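Local atomic coordinates of lipoprotein (Streptococcus pneumoniae, PDB entry 3CX3), a protein that binds zinc and, as a lipoprotein related to ABC transporter components, probably captures it at the cell surface for uptake. Residues T15-I20 with H120-P125; F62-H65 with L69-W72; Y21-E26 with E126-E131; I158-E163 with T267-L272. All blocks are in the same frame, centred on the assembly; numbering follows the deposited sequence.

Contact 1: residues T15-I20 with H120-P125; sequences TSFYPI and HTWLDP. With ZN (zinc ion), chain E.
Phe17 and Pro19 both meet the same face of the Trp122 indole, but in different ways. Phe17 comes edge first. Its CZ points at the six-membered ring, so the pair forms a T-shaped stack with ring centroids 5.2 Å apart and planes turned 79° to one another. The nearest approach is from Phe17 CZ to Trp122 CH2, at 3.7 Å. Pro19 settles over the neighbouring part of the indole, its CG lying 3.6 Å from the centroid of the five-membered ring and only 12° off the ring normal, a well-centred CH-pi contact. The Trp122 side chain is brought across by a first torsion of 61°, which tucks CG between the backbone N and the carbonyl carbon. The opposite face of the indole lies against its own segment, where CA of His120 sits 3.7 Å above the ring plane. With both faces packed, the indole is also held through NE1, which bonds to the carbonyl oxygen of Pro257, and His65 adds a further edge-to-face ring contact. The residue behind the indole is a zinc ligand: His120 NE2 lies 2.0 Å from the zinc ion, whose coordination is completed by His44, His184 and Glu259. The contact is thus a buried cluster of two aromatic rings and a proline beside the metal site. It joins the start of helix 18-28, for which Phe17 is the N-cap residue, to the short 3-10 segment that leads through the N-cap residue Asp124 into helix 125-142, while Tyr268 of helix 268-281 packs on Pro19.

Contact 2: residues F62-H65 with L69-W72; sequences FVYH and LESW
His65 and Glu70 close a tight loop at the C-terminal end of strand 61-64, an inner strand of the four-stranded parallel sheet formed by the first half of the chain. The chain reverses between the two segments, so that 69-72 runs roughly antiparallel to 62-65; Glu70 itself is the centre of an inverse gamma turn. Glu70 reaches the strand end because its chain is kinked in the middle, with chi2 at 102°, which swings the carboxylate round to the backbone of His65. There OE2 accepts the His65 N-H at 2.6 Å, a nearly straight bond of 169°, met on the syn side though somewhat out of the carboxylate plane. The buried carboxylate has further partners: Ser16 OG also bonds to OE2, and the backbone N of Ser66 bonds to OE1. Several bonds therefore hold it against rotation. Tyr64 flanks it from the strand. CB of Tyr64 lies 3.3 Å from Glu70 OE2, while the phenol presents its edge, CD2 being 3.5 Å from Glu70 OE1, with ring and carboxylate planes almost perpendicular. In His65 the imidazole is carried away from its own backbone N (chi1 173°), a conformation that lets NE2 bond to the carbonyl oxygen of Pro119 and brings the ring beside Leu69. Further back along the strand, Phe62 touches the rim of the Trp72 indole, whose face is packed by CB of Glu70. The loop passes close to the metal site, the Leu69 side chain being about 6 Å from the zinc ion, and at that end His65 CD2 meets Leu69 CD1 at 3.9 Å.

Contact 3: residues Y21-E26 with E126-E131; sequences YAMVKE and EKAGEE
Met23, modelled as selenomethionine, spans the gap to Ala128 and Glu131 in a helix-helix packing between helix 18-28 and helix 125-142. The short axes approach to 11.2 Å and cross at -56°, a spacing wide enough that one long side chain makes the contact. Beyond CG the chain of Met23 is extended, and it carries the methyl CE straight to the facing helix. CE lies 3.7 Å from CB of Ala128 and 4.1 Å from CB of Glu131. Its exact place is doubtful, because the model sets it implausibly close to the carbonyl oxygen of Ala128, so the apolar character of the contact is more secure than its fine geometry. In the next shell, Phe157 of helix 147-173 packs on both Met23 and Ala128, while Ala132 and Ile135 continue the apolar surface for Met23 along helix 125-142. Tyr268 of helix 268-281 touches Ala22 and Ala128 and so bridges the two helices. The carboxylate of Glu131 serves a partner from the strand end: its extended chain places OE2 3.0 Å from ND1 of His65, to which it is hydrogen-bonded.

Contact 4: residues I158-E163 with T267-L272; sequences IKKAQE and TYLENL
Leu269 meets Lys160 and Ala161 through a single methyl, and the torsions of both partners explain how. In Leu269 a first torsion of -77° sets CG opposite the carbonyl carbon, and chi2 of 177° then holds CD1 out toward the facing helix. Lys160 answers with chi1 of 47°, which lays the start of its chain next to its own backbone and turns CG to the leucine. The two side chains run at a slant to one another, and CG of Lys160 touches CD1 of Leu269 at 3.7 Å, so the lysine contributes its aliphatic stem. The same CD1 nestles beside Ala161, 3.7 Å from its backbone N and 3.9 Å from its CB. With only a methyl at Ala161 the backbones are close here, its CA being 6.9 Å from that of Leu269. Phe157 and Leu164, one turn before and one turn after on the same helix, flank Leu269 as well, giving it an apolar seat. The beginning of 267-272 is tied down by its own side chains. The extended chain of Glu270 lies alongside the helix start, where OE2 accepts the Thr267 N-H at 2.9 Å, with the donor lying above the carboxylate plane, and ND2 of Asn271 makes a weak bond to the carbonyl oxygen of Thr267. The pairing joins the C-terminal helix 268-281 to the long helix 147-173, which leads from the half of the chain with the first four-stranded parallel sheet to the half with the second. A long linking helix of this kind is characteristic of the zinc- and manganese-specific solute-binding proteins of ABC transporters.

Contact 1 lies at the middle of the chain, with the other three around it. Its centre is 7 Å from that of contact 3, with which it shares helix 18-28, and about 11 and 12 Å from those of contacts 2 and 4. Contacts 2 and 4 do not touch; their centres are 22 Å apart. Contacts 1 and 4 are joined by the polar pair Trp122 O and Tyr268 OH, 2.7 Å apart, and by Tyr18 packing on Tyr268. Contact 3 meets contact 4 where Glu26 OE1 makes a weak bond to Thr267 OG1. Contact 1 supplies a zinc ligand directly and contact 2 skirts the metal, whereas the side chain of Glu131 in contact 3 is about 13 Å from the zinc.

Contact 1: residues T15-I20 with H120-P125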
loop_
_atom_site.group_PDB
_atom_site.type_symbol
_atom_site.label_atom_id
_atom_site.label_comp_id
_atom_site.label_asym_id
_atom_site.label_seq_id
_atom_site.Cartn_x
_atom_site.Cartn_y
_atom_site.Cartn_z
ATOM N N THR A 15 -5.813 11.320 6.908
ATOM C CA THR A 15 -5.459 10.030 6.373
ATOM C C THR A 15 -4.025 10.097 5.895
ATOM O O THR A 15 -3.607 11.123 5.369
ATOM C CB THR A 15 -6.460 9.728 5.281
ATOM O OG1 THR A 15 -7.438 8.804 5.804
ATOM C CG2 THR A 15 -5.807 9.231 4.038
ATOM N N SER A 16 -3.255 9.035 6.107
ATOM C CA SER A 16 -1.808 9.142 5.908
ATOM C C SER A 16 -1.440 9.194 4.442
ATOM O O SER A 16 -0.907 10.215 3.969
ATOM C CB SER A 16 -1.012 8.089 6.676
ATOM O OG SER A 16 -1.445 6.780 6.400
ATOM N N PHE A 17 -1.761 8.116 3.725
ATOM C CA PHE A 17 -1.461 8.000 2.301
ATOM C C PHE A 17 -2.569 7.209 1.587
ATOM O O PHE A 17 -3.577 6.904 2.221
ATOM C CB PHE A 17 -0.023 7.492 2.077
ATOM C CG PHE A 17 0.148 6.002 2.170
ATOM C CD1 PHE A 17 -0.160 5.302 3.353
ATOM C CD2 PHE A 17 0.682 5.304 1.097
ATOM C CE1 PHE A 17 0.022 3.907 3.441
ATOM C CE2 PHE A 17 0.859 3.933 1.164
ATOM C CZ PHE A 17 0.536 3.223 2.364
ATOM N N TYR A 18 -2.404 6.914 0.294
ATOM C CA TYR A 18 -3.522 6.504 -0.566
ATOM C C TYR A 18 -4.330 5.245 -0.195
ATOM O O TYR A 18 -5.561 5.305 -0.180
ATOM C CB TYR A 18 -3.135 6.433 -2.043
ATOM C CG TYR A 18 -4.214 5.759 -2.854
ATOM C CD1 TYR A 18 -5.372 6.455 -3.200
ATOM C CD2 TYR A 18 -4.100 4.419 -3.255
ATOM C CE1 TYR A 18 -6.387 5.846 -3.957
ATOM C CE2 TYR A 18 -5.117 3.792 -4.000
ATOM C CZ TYR A 18 -6.257 4.523 -4.343
ATOM O OH TYR A 18 -7.279 3.972 -5.067
ATOM N N PRO A 19 -3.665 4.081 0.012
ATOM C CA PRO A 19 -4.481 2.903 0.338
ATOM C C PRO A 19 -5.398 3.204 1.504
ATOM O O PRO A 19 -6.468 2.630 1.601
ATOM C CB PRO A 19 -3.448 1.850 0.741
ATOM C CG PRO A 19 -2.193 2.250 0.047
ATOM C CD PRO A 19 -2.225 3.753 -0.066
ATOM N N ILE A 20 -4.968 4.102 2.380
ATOM C CA ILE A 20 -5.764 4.493 3.543
ATOM C C ILE A 20 -6.869 5.472 3.113
ATOM O O ILE A 20 -8.042 5.286 3.448
ATOM C CB ILE A 20 -4.875 5.118 4.649
ATOM C CG1 ILE A 20 -4.117 4.049 5.437
ATOM C CG2 ILE A 20 -5.724 5.854 5.623
ATOM C CD1 ILE A 20 -3.794 2.802 4.668
ATOM N N HIS A 120 3.691 -4.083 3.613
ATOM C CA HIS A 120 3.115 -3.846 2.268
ATOM C C HIS A 120 1.914 -4.712 1.972
ATOM O O HIS A 120 1.581 -5.037 0.823
ATOM C CB HIS A 120 4.149 -4.096 1.209
ATOM C CG HIS A 120 5.045 -2.943 0.951
ATOM N ND1 HIS A 120 6.334 -2.892 1.440
ATOM C CD2 HIS A 120 4.870 -1.817 0.200
ATOM C CE1 HIS A 120 6.912 -1.776 1.008
ATOM N NE2 HIS A 120 6.044 -1.103 0.258
ATOM N N THR A 121 1.261 -5.049 3.053
ATOM C CA THR A 121 0.017 -5.750 3.075
ATOM C C THR A 121 -0.967 -5.360 1.957
ATOM O O THR A 121 -1.315 -6.193 1.125
ATOM C CB THR A 121 -0.504 -5.571 4.480
ATOM O OG1 THR A 121 -0.282 -6.788 5.223
ATOM C CG2 THR A 121 -1.917 -5.107 4.506
ATOM N N TRP A 122 -1.347 -4.083 1.897
ATOM C CA TRP A 122 -2.492 -3.635 1.130
ATOM C C TRP A 122 -2.609 -4.195 -0.290
ATOM O O TRP A 122 -3.683 -4.129 -0.886
ATOM C CB TRP A 122 -2.539 -2.103 1.123
ATOM C CG TRP A 122 -1.346 -1.420 0.498
ATOM C CD1 TRP A 122 -1.217 -1.057 -0.791
ATOM C CD2 TRP A 122 -0.139 -0.989 1.162
ATOM N NE1 TRP A 122 -0.002 -0.440 -1.007
ATOM C CE2 TRP A 122 0.678 -0.373 0.178
ATOM C CE3 TRP A 122 0.328 -1.061 2.485
ATOM C CZ2 TRP A 122 1.943 0.169 0.472
ATOM C CZ3 TRP A 122 1.593 -0.526 2.786
ATOM C CH2 TRP A 122 2.383 0.086 1.779
ATOM N N LEU A 123 -1.515 -4.772 -0.795
ATOM C CA LEU A 123 -1.379 -5.266 -2.177
ATOM C C LEU A 123 -1.831 -6.695 -2.333
ATOM O O LEU A 123 -1.873 -7.246 -3.432
ATOM C CB LEU A 123 0.075 -5.168 -2.626
ATOM C CG LEU A 123 0.552 -3.745 -2.948
ATOM C CD1 LEU A 123 2.040 -3.775 -3.318
ATOM C CD2 LEU A 123 -0.310 -3.070 -4.057
ATOM N N ASP A 124 -2.156 -7.315 -1.215
ATOM C CA ASP A 124 -2.669 -8.653 -1.253
ATOM C C ASP A 124 -4.146 -8.473 -1.074
ATOM O O ASP A 124 -4.577 -7.971 -0.038
ATOM C CB ASP A 124 -2.077 -9.460 -0.117
ATOM C CG ASP A 124 -2.717 -10.789 0.033
ATOM O OD1 ASP A 124 -3.792 -11.008 -0.556
ATOM O OD2 ASP A 124 -2.143 -11.625 0.757
ATOM N N PRO A 125 -4.934 -8.868 -2.083
ATOM C CA PRO A 125 -6.380 -8.625 -2.074
ATOM C C PRO A 125 -7.072 -9.022 -0.751
ATOM O O PRO A 125 -7.794 -8.208 -0.179
ATOM C CB PRO A 125 -6.867 -9.465 -3.258
ATOM C CG PRO A 125 -5.715 -9.447 -4.209
ATOM C CD PRO A 125 -4.512 -9.583 -3.301
HETATM ZN ZN ZN E . 6.832 0.693 -0.301
#

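Contact 2: residues F62-H65 with L69-W72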
loop_
_atom_site.group_PDB
_atom_site.type_symbol
_atom_site.label_atom_id
_atom_site.label_comp_id
_atom_site.label_asym_id
_atom_site.label_seq_id
_atom_site.Cartn_x
_atom_site.Cartn_y
_atom_site.Cartn_z
ATOM N N PHE A 62 -7.938 10.584 12.848
ATOM C CA PHE A 62 -6.779 10.360 12.008
ATOM C C PHE A 62 -6.462 8.885 11.844
ATOM O O PHE A 62 -6.364 8.131 12.827
ATOM C CB PHE A 62 -5.563 11.125 12.510
ATOM C CG PHE A 62 -4.324 10.893 11.682
ATOM C CD1 PHE A 62 -4.243 11.382 10.371
ATOM C CD2 PHE A 62 -3.244 10.198 12.206
ATOM C CE1 PHE A 62 -3.101 11.179 9.611
ATOM C CE2 PHE A 62 -2.082 10.000 11.441
ATOM C CZ PHE A 62 -2.018 10.486 10.147
ATOM N N VAL A 63 -6.295 8.492 10.583
ATOM C CA VAL A 63 -6.113 7.090 10.215
ATOM C C VAL A 63 -4.815 6.862 9.469
ATOM O O VAL A 63 -4.606 7.448 8.395
ATOM C CB VAL A 63 -7.293 6.566 9.350
ATOM C CG1 VAL A 63 -7.085 5.125 8.978
ATOM C CG2 VAL A 63 -8.605 6.711 10.087
ATOM N N TYR A 64 -3.945 6.022 10.045
ATOM C CA TYR A 64 -2.735 5.597 9.357
ATOM C C TYR A 64 -2.710 4.076 9.148
ATOM O O TYR A 64 -3.630 3.374 9.586
ATOM C CB TYR A 64 -1.451 6.173 10.025
ATOM C CG TYR A 64 -1.104 5.559 11.345
ATOM C CD1 TYR A 64 -1.782 5.910 12.498
ATOM C CD2 TYR A 64 -0.097 4.605 11.438
ATOM C CE1 TYR A 64 -1.457 5.327 13.712
ATOM C CE2 TYR A 64 0.230 4.017 12.646
ATOM C CZ TYR A 64 -0.463 4.381 13.776
ATOM O OH TYR A 64 -0.136 3.796 14.984
ATOM N N HIS A 65 -1.694 3.570 8.442
ATOM C CA HIS A 65 -1.600 2.137 8.127
ATOM C C HIS A 65 -1.101 1.339 9.321
ATOM O O HIS A 65 -1.822 0.471 9.809
ATOM C CB HIS A 65 -0.743 1.903 6.872
ATOM C CG HIS A 65 -0.442 0.461 6.563
ATOM N ND1 HIS A 65 -1.408 -0.448 6.177
ATOM C CD2 HIS A 65 0.737 -0.212 6.518
ATOM C CE1 HIS A 65 -0.845 -1.630 5.956
ATOM N NE2 HIS A 65 0.459 -1.507 6.135
ATOM N N LEU A 69 5.271 1.581 9.533
ATOM C CA LEU A 69 5.369 2.390 8.321
ATOM C C LEU A 69 5.410 3.882 8.698
ATOM O O LEU A 69 6.470 4.526 8.702
ATOM C CB LEU A 69 4.172 2.113 7.399
ATOM C CG LEU A 69 4.318 1.996 5.864
ATOM C CD1 LEU A 69 3.068 2.595 5.135
ATOM C CD2 LEU A 69 5.662 2.558 5.305
ATOM N N GLU A 70 4.240 4.420 9.019
ATOM C CA GLU A 70 4.147 5.746 9.578
ATOM C C GLU A 70 4.621 5.696 11.041
ATOM O O GLU A 70 3.817 5.510 11.965
ATOM C CB GLU A 70 2.726 6.273 9.442
ATOM C CG GLU A 70 2.137 6.119 8.029
ATOM C CD GLU A 70 1.182 4.943 7.915
ATOM O OE1 GLU A 70 1.528 3.831 8.443
ATOM O OE2 GLU A 70 0.078 5.142 7.323
ATOM N N SER A 71 5.944 5.828 11.206
ATOM C CA SER A 71 6.644 5.813 12.509
ATOM C C SER A 71 6.313 6.984 13.438
ATOM O O SER A 71 6.268 6.794 14.654
ATOM C CB SER A 71 8.158 5.781 12.303
ATOM O OG SER A 71 8.590 4.502 11.897
ATOM N N TRP A 72 6.146 8.194 12.892
ATOM C CA TRP A 72 5.475 9.252 13.650
ATOM C C TRP A 72 4.042 8.746 13.667
ATOM O O TRP A 72 3.588 8.207 12.667
ATOM C CB TRP A 72 5.506 10.585 12.900
ATOM C CG TRP A 72 4.370 10.658 11.913
ATOM C CD1 TRP A 72 3.084 11.107 12.142
ATOM C CD2 TRP A 72 4.394 10.183 10.573
ATOM N NE1 TRP A 72 2.322 10.964 11.005
ATOM C CE2 TRP A 72 3.101 10.396 10.030
ATOM C CE3 TRP A 72 5.388 9.619 9.771
ATOM C CZ2 TRP A 72 2.786 10.066 8.729
ATOM C CZ3 TRP A 72 5.076 9.284 8.487
ATOM C CH2 TRP A 72 3.783 9.512 7.970
#

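Contact 3: residues Y21-E26 with E126-E131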
loop_
_atom_site.group_PDB
_atom_site.type_symbol
_atom_site.label_atom_id
_atom_site.label_comp_id
_atom_site.label_asym_id
_atom_site.label_seq_id
_atom_site.Cartn_x
_atom_site.Cartn_y
_atom_site.Cartn_z
ATOM N N TYR A 21 -6.482 6.513 2.374
ATOM C CA TYR A 21 -7.429 7.453 1.796
ATOM C C TYR A 21 -8.616 6.710 1.219
ATOM O O TYR A 21 -9.761 6.943 1.621
ATOM C CB TYR A 21 -6.749 8.266 0.693
ATOM C CG TYR A 21 -7.618 9.341 0.086
ATOM C CD1 TYR A 21 -8.150 10.364 0.876
ATOM C CD2 TYR A 21 -7.905 9.342 -1.287
ATOM C CE1 TYR A 21 -8.950 11.351 0.327
ATOM C CE2 TYR A 21 -8.703 10.328 -1.849
ATOM C CZ TYR A 21 -9.221 11.334 -1.034
ATOM O OH TYR A 21 -10.005 12.323 -1.584
ATOM N N ALA A 22 -8.299 5.789 0.309
ATOM C CA ALA A 22 -9.246 5.099 -0.532
ATOM C C ALA A 22 -10.101 4.125 0.231
ATOM O O ALA A 22 -11.239 3.875 -0.136
ATOM C CB ALA A 22 -8.510 4.372 -1.616
HETATM N N MSE A 23 -9.540 3.557 1.281
HETATM C CA MSE A 23 -10.204 2.522 2.029
HETATM C C MSE A 23 -11.109 3.106 3.113
HETATM O O MSE A 23 -12.096 2.485 3.493
HETATM C CB MSE A 23 -9.155 1.615 2.647
HETATM C CG MSE A 23 -9.399 0.175 2.407
HETATM SE SE MSE A 23 -7.804 -0.923 2.645
HETATM C CE MSE A 23 -8.719 -2.585 2.657
ATOM N N VAL A 24 -10.774 4.289 3.624
ATOM C CA VAL A 24 -11.665 4.963 4.572
ATOM C C VAL A 24 -12.851 5.540 3.806
ATOM O O VAL A 24 -14.004 5.412 4.234
ATOM C CB VAL A 24 -10.970 6.077 5.373
ATOM C CG1 VAL A 24 -11.873 6.539 6.490
ATOM C CG2 VAL A 24 -9.678 5.589 5.957
ATOM N N LYS A 25 -12.549 6.147 2.661
ATOM C CA LYS A 25 -13.544 6.679 1.741
ATOM C C LYS A 25 -14.518 5.622 1.219
ATOM O O LYS A 25 -15.708 5.888 1.047
ATOM C CB LYS A 25 -12.854 7.391 0.571
ATOM C CG LYS A 25 -12.716 8.894 0.750
ATOM C CD LYS A 25 -12.497 9.604 -0.581
ATOM C CE LYS A 25 -13.024 11.044 -0.541
ATOM N NZ LYS A 25 -14.505 11.141 -0.746
ATOM N N GLU A 26 -14.016 4.423 0.961
ATOM C CA GLU A 26 -14.885 3.320 0.553
ATOM C C GLU A 26 -15.744 2.824 1.709
ATOM O O GLU A 26 -16.881 2.404 1.488
ATOM C CB GLU A 26 -14.087 2.182 -0.079
ATOM C CG GLU A 26 -14.387 2.017 -1.555
ATOM C CD GLU A 26 -13.147 1.962 -2.429
ATOM O OE1 GLU A 26 -12.857 0.882 -2.978
ATOM O OE2 GLU A 26 -12.475 3.006 -2.586
ATOM N N GLU A 126 -6.827 -10.231 -0.258
ATOM C CA GLU A 126 -7.305 -10.647 1.073
ATOM C C GLU A 126 -7.002 -9.670 2.213
ATOM O O GLU A 126 -7.862 -9.415 3.069
ATOM C CB GLU A 126 -6.703 -11.998 1.463
ATOM C CG GLU A 126 -7.431 -13.207 0.926
ATOM C CD GLU A 126 -7.584 -14.278 1.979
ATOM O OE1 GLU A 126 -8.043 -13.945 3.099
ATOM O OE2 GLU A 126 -7.247 -15.446 1.682
ATOM N N LYS A 127 -5.768 -9.152 2.217
ATOM C CA LYS A 127 -5.257 -8.332 3.301
ATOM C C LYS A 127 -5.716 -6.897 3.183
ATOM O O LYS A 127 -5.847 -6.198 4.196
ATOM C CB LYS A 127 -3.738 -8.421 3.400
ATOM C CG LYS A 127 -3.265 -9.824 3.828
ATOM C CD LYS A 127 -1.763 -9.891 3.966
ATOM C CE LYS A 127 -1.280 -11.284 4.291
ATOM N NZ LYS A 127 -1.592 -11.657 5.699
ATOM N N ALA A 128 -5.969 -6.434 1.967
ATOM C CA ALA A 128 -6.642 -5.171 1.854
ATOM C C ALA A 128 -7.990 -5.400 2.553
ATOM O O ALA A 128 -8.368 -4.645 3.444
ATOM C CB ALA A 128 -6.814 -4.777 0.404
ATOM N N GLY A 129 -8.675 -6.481 2.188
ATOM C CA GLY A 129 -9.946 -6.854 2.810
ATOM C C GLY A 129 -9.972 -6.777 4.320
ATOM O O GLY A 129 -10.793 -6.050 4.889
ATOM N N GLU A 130 -9.067 -7.504 4.976
ATOM C CA GLU A 130 -9.024 -7.473 6.442
ATOM C C GLU A 130 -8.802 -6.079 7.046
ATOM O O GLU A 130 -9.266 -5.801 8.166
ATOM C CB GLU A 130 -8.082 -8.521 7.066
ATOM C CG GLU A 130 -6.907 -9.013 6.253
ATOM C CD GLU A 130 -6.528 -10.464 6.636
ATOM O OE1 GLU A 130 -6.735 -11.390 5.800
ATOM O OE2 GLU A 130 -6.063 -10.668 7.789
ATOM N N GLU A 131 -8.135 -5.207 6.290
ATOM C CA GLU A 131 -7.794 -3.881 6.781
ATOM C C GLU A 131 -8.969 -2.937 6.660
ATOM O O GLU A 131 -9.116 -2.028 7.480
ATOM C CB GLU A 131 -6.577 -3.323 6.046
ATOM C CG GLU A 131 -5.850 -2.286 6.865
ATOM C CD GLU A 131 -4.682 -1.685 6.146
ATOM O OE1 GLU A 131 -4.066 -2.379 5.312
ATOM O OE2 GLU A 131 -4.367 -0.509 6.417
#

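Contact 4: residues I158-E163 with T267-L272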
loop_
_atom_site.group_PDB
_atom_site.type_symbol
_atom_site.label_atom_id
_atom_site.label_comp_id
_atom_site.label_asym_id
_atom_site.label_seq_id
_atom_site.Cartn_x
_atom_site.Cartn_y
_atom_site.Cartn_z
ATOM N N ILE A 158 -14.574 -6.353 0.936
ATOM C CA ILE A 158 -13.956 -7.664 1.140
ATOM C C ILE A 158 -14.458 -8.678 0.125
ATOM O O ILE A 158 -13.702 -9.535 -0.296
ATOM C CB ILE A 158 -14.022 -8.190 2.636
ATOM C CG1 ILE A 158 -15.079 -9.282 2.841
ATOM C CG2 ILE A 158 -14.164 -7.047 3.652
ATOM C CD1 ILE A 158 -14.506 -10.710 2.871
ATOM N N LYS A 159 -15.719 -8.545 -0.286
ATOM C CA LYS A 159 -16.349 -9.453 -1.256
ATOM C C LYS A 159 -15.757 -9.322 -2.654
ATOM O O LYS A 159 -15.480 -10.325 -3.315
ATOM C CB LYS A 159 -17.852 -9.197 -1.317
ATOM C CG LYS A 159 -18.597 -9.951 -2.415
ATOM C CD LYS A 159 -19.727 -9.102 -3.003
ATOM C CE LYS A 159 -19.244 -7.699 -3.413
ATOM N NZ LYS A 159 -19.840 -7.293 -4.714
ATOM N N LYS A 160 -15.574 -8.088 -3.113
ATOM C CA LYS A 160 -15.010 -7.859 -4.441
ATOM C C LYS A 160 -13.490 -7.989 -4.404
ATOM O O LYS A 160 -12.835 -7.983 -5.443
ATOM C CB LYS A 160 -15.475 -6.522 -5.057
ATOM C CG LYS A 160 -15.399 -5.298 -4.138
ATOM C CD LYS A 160 -16.132 -4.097 -4.732
ATOM C CE LYS A 160 -16.592 -3.103 -3.647
ATOM N NZ LYS A 160 -15.486 -2.377 -2.942
ATOM N N ALA A 161 -12.940 -8.120 -3.201
ATOM C CA ALA A 161 -11.534 -8.461 -3.033
ATOM C C ALA A 161 -11.332 -9.966 -3.152
ATOM O O ALA A 161 -10.439 -10.414 -3.872
ATOM C CB ALA A 161 -10.992 -7.941 -1.694
ATOM N N GLN A 162 -12.156 -10.750 -2.453
ATOM C CA GLN A 162 -12.066 -12.209 -2.557
ATOM C C GLN A 162 -12.303 -12.666 -3.989
ATOM O O GLN A 162 -11.777 -13.694 -4.395
ATOM C CB GLN A 162 -12.999 -12.932 -1.561
ATOM C CG GLN A 162 -12.650 -14.453 -1.295
ATOM C CD GLN A 162 -12.459 -14.834 0.216
ATOM O OE1 GLN A 162 -11.926 -15.906 0.538
ATOM N NE2 GLN A 162 -12.884 -13.948 1.124
ATOM N N GLU A 163 -13.063 -11.872 -4.746
ATOM C CA GLU A 163 -13.356 -12.156 -6.158
ATOM C C GLU A 163 -12.178 -11.868 -7.083
ATOM O O GLU A 163 -11.941 -12.597 -8.047
ATOM C CB GLU A 163 -14.609 -11.404 -6.622
ATOM C CG GLU A 163 -15.880 -12.088 -6.166
ATOM C CD GLU A 163 -17.134 -11.413 -6.666
ATOM O OE1 GLU A 163 -17.501 -10.346 -6.114
ATOM O OE2 GLU A 163 -17.774 -11.966 -7.594
ATOM N N THR A 267 -11.561 2.935 -8.450
ATOM C CA THR A 267 -11.736 2.527 -7.059
ATOM C C THR A 267 -10.357 2.116 -6.518
ATOM O O THR A 267 -9.369 2.266 -7.225
ATOM C CB THR A 267 -12.785 1.360 -7.003
ATOM O OG1 THR A 267 -13.763 1.609 -5.990
ATOM C CG2 THR A 267 -12.151 0.034 -6.739
ATOM N N TYR A 268 -10.257 1.628 -5.282
ATOM C CA TYR A 268 -8.969 1.077 -4.831
ATOM C C TYR A 268 -8.719 -0.263 -5.509
ATOM O O TYR A 268 -7.695 -0.452 -6.174
ATOM C CB TYR A 268 -8.887 0.917 -3.312
ATOM C CG TYR A 268 -7.603 0.246 -2.888
ATOM C CD1 TYR A 268 -6.406 0.945 -2.887
ATOM C CD2 TYR A 268 -7.581 -1.091 -2.518
ATOM C CE1 TYR A 268 -5.221 0.335 -2.529
ATOM C CE2 TYR A 268 -6.387 -1.708 -2.146
ATOM C CZ TYR A 268 -5.217 -0.982 -2.156
ATOM O OH TYR A 268 -4.035 -1.573 -1.809
ATOM N N LEU A 269 -9.673 -1.178 -5.345
ATOM C CA LEU A 269 -9.590 -2.512 -5.913
ATOM C C LEU A 269 -9.455 -2.516 -7.437
ATOM O O LEU A 269 -8.780 -3.384 -8.007
ATOM C CB LEU A 269 -10.770 -3.356 -5.457
ATOM C CG LEU A 269 -10.603 -3.858 -4.020
ATOM C CD1 LEU A 269 -11.830 -4.628 -3.564
ATOM C CD2 LEU A 269 -9.335 -4.711 -3.866
ATOM N N GLU A 270 -10.075 -1.534 -8.081
ATOM C CA GLU A 270 -9.916 -1.305 -9.509
ATOM C C GLU A 270 -8.462 -0.994 -9.897
ATOM O O GLU A 270 -7.994 -1.482 -10.930
ATOM C CB GLU A 270 -10.877 -0.213 -9.980
ATOM C CG GLU A 270 -12.323 -0.692 -9.998
ATOM C CD GLU A 270 -13.329 0.350 -10.434
ATOM O OE1 GLU A 270 -14.503 -0.039 -10.600
ATOM O OE2 GLU A 270 -12.972 1.542 -10.608
ATOM N N ASN A 271 -7.753 -0.206 -9.073
ATOM C CA ASN A 271 -6.313 0.063 -9.271
ATOM C C ASN A 271 -5.397 -1.120 -8.917
ATOM O O ASN A 271 -4.383 -1.372 -9.604
ATOM C CB ASN A 271 -5.850 1.283 -8.462
ATOM C CG ASN A 271 -6.247 2.606 -9.088
ATOM O OD1 ASN A 271 -5.796 2.970 -10.179
ATOM N ND2 ASN A 271 -7.059 3.360 -8.364
ATOM N N LEU A 272 -5.729 -1.814 -7.822
ATOM C CA LEU A 272 -5.041 -3.053 -7.470
ATOM C C LEU A 272 -5.148 -4.023 -8.643
ATOM O O LEU A 272 -4.130 -4.493 -9.164
ATOM C CB LEU A 272 -5.611 -3.656 -6.177
ATOM C CG LEU A 272 -5.000 -4.914 -5.541
ATOM C CD1 LEU A 272 -3.482 -4.872 -5.381
ATOM C CD2 LEU A 272 -5.638 -5.145 -4.206
#